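Local coordinates for putative fumarylpyruvate hydrolase (Burkholderia cenocepacia, PDB 4MAQ), which is a putative hydrolase, probably an enzyme of the fumarylacetoacetate hydrolase family, at residues V111-G117 against V148-A154. Numbering follows the deposited sequence.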
loop_
_atom_site.group_PDB
_atom_site.type_symbol
_atom_site.label_atom_id
_atom_site.label_comp_id
_atom_site.label_asym_id
_atom_site.label_seq_id
_atom_site.Cartn_x
_atom_site.Cartn_y
_atom_site.Cartn_z
ATOM N N VAL B 111 -11.127 -7.468 -16.735
ATOM C CA VAL B 111 -10.113 -8.442 -16.293
ATOM C C VAL B 111 -9.168 -8.812 -17.434
ATOM O O VAL B 111 -9.621 -9.251 -18.493
ATOM C CB VAL B 111 -10.779 -9.717 -15.742
ATOM C CG1 VAL B 111 -9.760 -10.806 -15.444
ATOM C CG2 VAL B 111 -11.588 -9.369 -14.497
ATOM N N TRP B 112 -7.862 -8.606 -17.232
ATOM C CA TRP B 112 -6.847 -9.067 -18.185
ATOM C C TRP B 112 -6.607 -10.583 -18.048
ATOM O O TRP B 112 -6.451 -11.278 -19.049
ATOM C CB TRP B 112 -5.515 -8.286 -17.989
ATOM C CG TRP B 112 -4.533 -8.744 -18.993
ATOM C CD1 TRP B 112 -4.424 -8.322 -20.287
ATOM C CD2 TRP B 112 -3.619 -9.837 -18.846
ATOM N NE1 TRP B 112 -3.469 -9.040 -20.935
ATOM C CE2 TRP B 112 -2.967 -9.997 -20.094
ATOM C CE3 TRP B 112 -3.273 -10.687 -17.783
ATOM C CZ2 TRP B 112 -1.980 -10.966 -20.312
ATOM C CZ3 TRP B 112 -2.290 -11.667 -18.012
ATOM C CH2 TRP B 112 -1.656 -11.779 -19.262
ATOM N N GLY B 113 -6.517 -11.087 -16.827
ATOM C CA GLY B 113 -6.143 -12.477 -16.628
ATOM C C GLY B 113 -6.133 -12.890 -15.188
ATOM O O GLY B 113 -6.655 -12.180 -14.316
ATOM N N TYR B 114 -5.557 -14.061 -14.940
ATOM C CA TYR B 114 -5.636 -14.706 -13.640
ATOM C C TYR B 114 -4.319 -15.339 -13.249
ATOM O O TYR B 114 -3.565 -15.810 -14.105
ATOM C CB TYR B 114 -6.691 -15.823 -13.672
ATOM C CG TYR B 114 -8.071 -15.272 -13.872
ATOM C CD1 TYR B 114 -8.581 -15.108 -15.159
ATOM C CD2 TYR B 114 -8.870 -14.899 -12.784
ATOM C CE1 TYR B 114 -9.834 -14.573 -15.377
ATOM C CE2 TYR B 114 -10.134 -14.350 -12.983
ATOM C CZ TYR B 114 -10.617 -14.189 -14.278
ATOM O OH TYR B 114 -11.889 -13.657 -14.416
ATOM N N GLY B 115 -4.097 -15.446 -11.941
ATOM C CA GLY B 115 -3.022 -16.252 -11.410
ATOM C C GLY B 115 -3.439 -16.857 -10.085
ATOM O O GLY B 115 -4.606 -16.746 -9.669
ATOM N N VAL B 116 -2.480 -17.485 -9.421
ATOM C CA VAL B 116 -2.721 -18.117 -8.119
ATOM C C VAL B 116 -1.728 -17.486 -7.149
ATOM O O VAL B 116 -0.558 -17.295 -7.494
ATOM C CB VAL B 116 -2.522 -19.651 -8.182
ATOM C CG1 VAL B 116 -2.660 -20.277 -6.804
ATOM C CG2 VAL B 116 -3.522 -20.233 -9.173
ATOM N N GLY B 117 -2.202 -17.129 -5.965
ATOM C CA GLY B 117 -1.359 -16.434 -5.007
ATOM C C GLY B 117 -1.477 -17.012 -3.622
ATOM O O GLY B 117 -2.402 -17.798 -3.329
ATOM N N VAL B 148 2.924 -14.863 -6.095
ATOM C CA VAL B 148 1.932 -15.100 -7.151
ATOM C C VAL B 148 2.609 -15.897 -8.275
ATOM O O VAL B 148 3.788 -15.659 -8.594
ATOM C CB VAL B 148 1.335 -13.758 -7.696
ATOM C CG1 VAL B 148 0.300 -13.987 -8.799
ATOM C CG2 VAL B 148 0.703 -12.922 -6.583
ATOM N N THR B 149 1.852 -16.793 -8.910
ATOM C CA THR B 149 2.331 -17.505 -10.089
ATOM C C THR B 149 2.422 -16.591 -11.295
ATOM O O THR B 149 1.859 -15.483 -11.314
ATOM C CB THR B 149 1.404 -18.668 -10.454
ATOM O OG1 THR B 149 0.101 -18.165 -10.803
ATOM C CG2 THR B 149 1.321 -19.677 -9.299
ATOM N N ALA B 150 3.066 -17.077 -12.355
ATOM C CA ALA B 150 2.874 -16.458 -13.640
ATOM C C ALA B 150 1.366 -16.344 -13.947
ATOM O O ALA B 150 0.546 -17.218 -13.561
ATOM C CB ALA B 150 3.608 -17.269 -14.704
ATOM N N LEU B 151 1.009 -15.244 -14.595
ATOM C CA LEU B 151 -0.369 -14.997 -14.979
ATOM C C LEU B 151 -0.692 -15.571 -16.344
ATOM O O LEU B 151 0.169 -15.623 -17.234
ATOM C CB LEU B 151 -0.646 -13.495 -15.002
ATOM C CG LEU B 151 -0.286 -12.714 -13.731
ATOM C CD1 LEU B 151 -0.674 -11.262 -13.937
ATOM C CD2 LEU B 151 -0.932 -13.253 -12.457
ATOM N N ARG B 152 -1.953 -15.973 -16.505
ATOM C CA ARG B 152 -2.487 -16.352 -17.816
ATOM C C ARG B 152 -3.552 -15.364 -18.256
ATOM O O ARG B 152 -4.394 -14.942 -17.452
ATOM C CB ARG B 152 -3.068 -17.758 -17.783
ATOM C CG ARG B 152 -2.038 -18.835 -17.482
ATOM C CD ARG B 152 -2.684 -20.199 -17.557
ATOM N NE ARG B 152 -2.795 -20.556 -18.950
ATOM C CZ ARG B 152 -3.536 -21.549 -19.418
ATOM N NH1 ARG B 152 -3.556 -21.799 -20.736
ATOM N NH2 ARG B 152 -4.251 -22.295 -18.574
ATOM N N ALA B 153 -3.549 -15.009 -19.537
ATOM C CA ALA B 153 -4.577 -14.121 -20.088
ATOM C C ALA B 153 -5.941 -14.784 -19.997
ATOM O O ALA B 153 -6.072 -16.000 -20.193
ATOM C CB ALA B 153 -4.265 -13.789 -21.538
ATOM N N ALA B 154 -6.970 -13.991 -19.720
ATOM C CA ALA B 154 -8.344 -14.511 -19.661
ATOM C C ALA B 154 -8.815 -15.111 -20.998
ATOM O O ALA B 154 -9.702 -15.965 -21.014
ATOM C CB ALA B 154 -9.307 -13.431 -19.189
#
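Start with the glycines, because they set the shape: G113 and G115 are the hollows into which 148-154 settles. A CB on G113 would lie 2.2 Å from R152 O; without one, the backbones close to 4.1 Å between G113 CA and A153 CA. At G115 the vacancy is taken by L151, whose CD2 rests 3.8 Å from G115 CA. W112 supplies the biggest bump. Its ring lies flat against A153, with A153 CA 4.0 Å from the centroid of the six-membered ring in a CH-pi contact, while L151 CB meets the ring edge at W112 CZ3, 3.9 Å away. V13 of the second subunit also packs on W112. Y114 presents its own ring edge to A154, CE1 to CB at 4.0 Å, and ties its hydroxyl to H159.

The backbones run antiparallel. Y114 and R152 form a hydrogen-bonded pair, Y114 N to R152 O and R152 N to Y114 O, each 2.9 Å, and A154 N adds a bond of 2.8 Å to W112 O just where a helix begins. Beyond L151, 148-154 bows outward at A150, and the T149 side chain fills the gap: T149 OG1 accepts from V116 N at 3.0 Å and donates to A150 O at 2.9 Å. T149 N then reaches V116 O at 2.8 Å, so pairing resumes one residue out of step. On its other flank, 111-117 pairs with strand 85-95, where W112 and G113 both face A94 in a classic beta bulge. What emerges is an interrupted antiparallel ladder within the curled mixed sheet of an FAH-family fold.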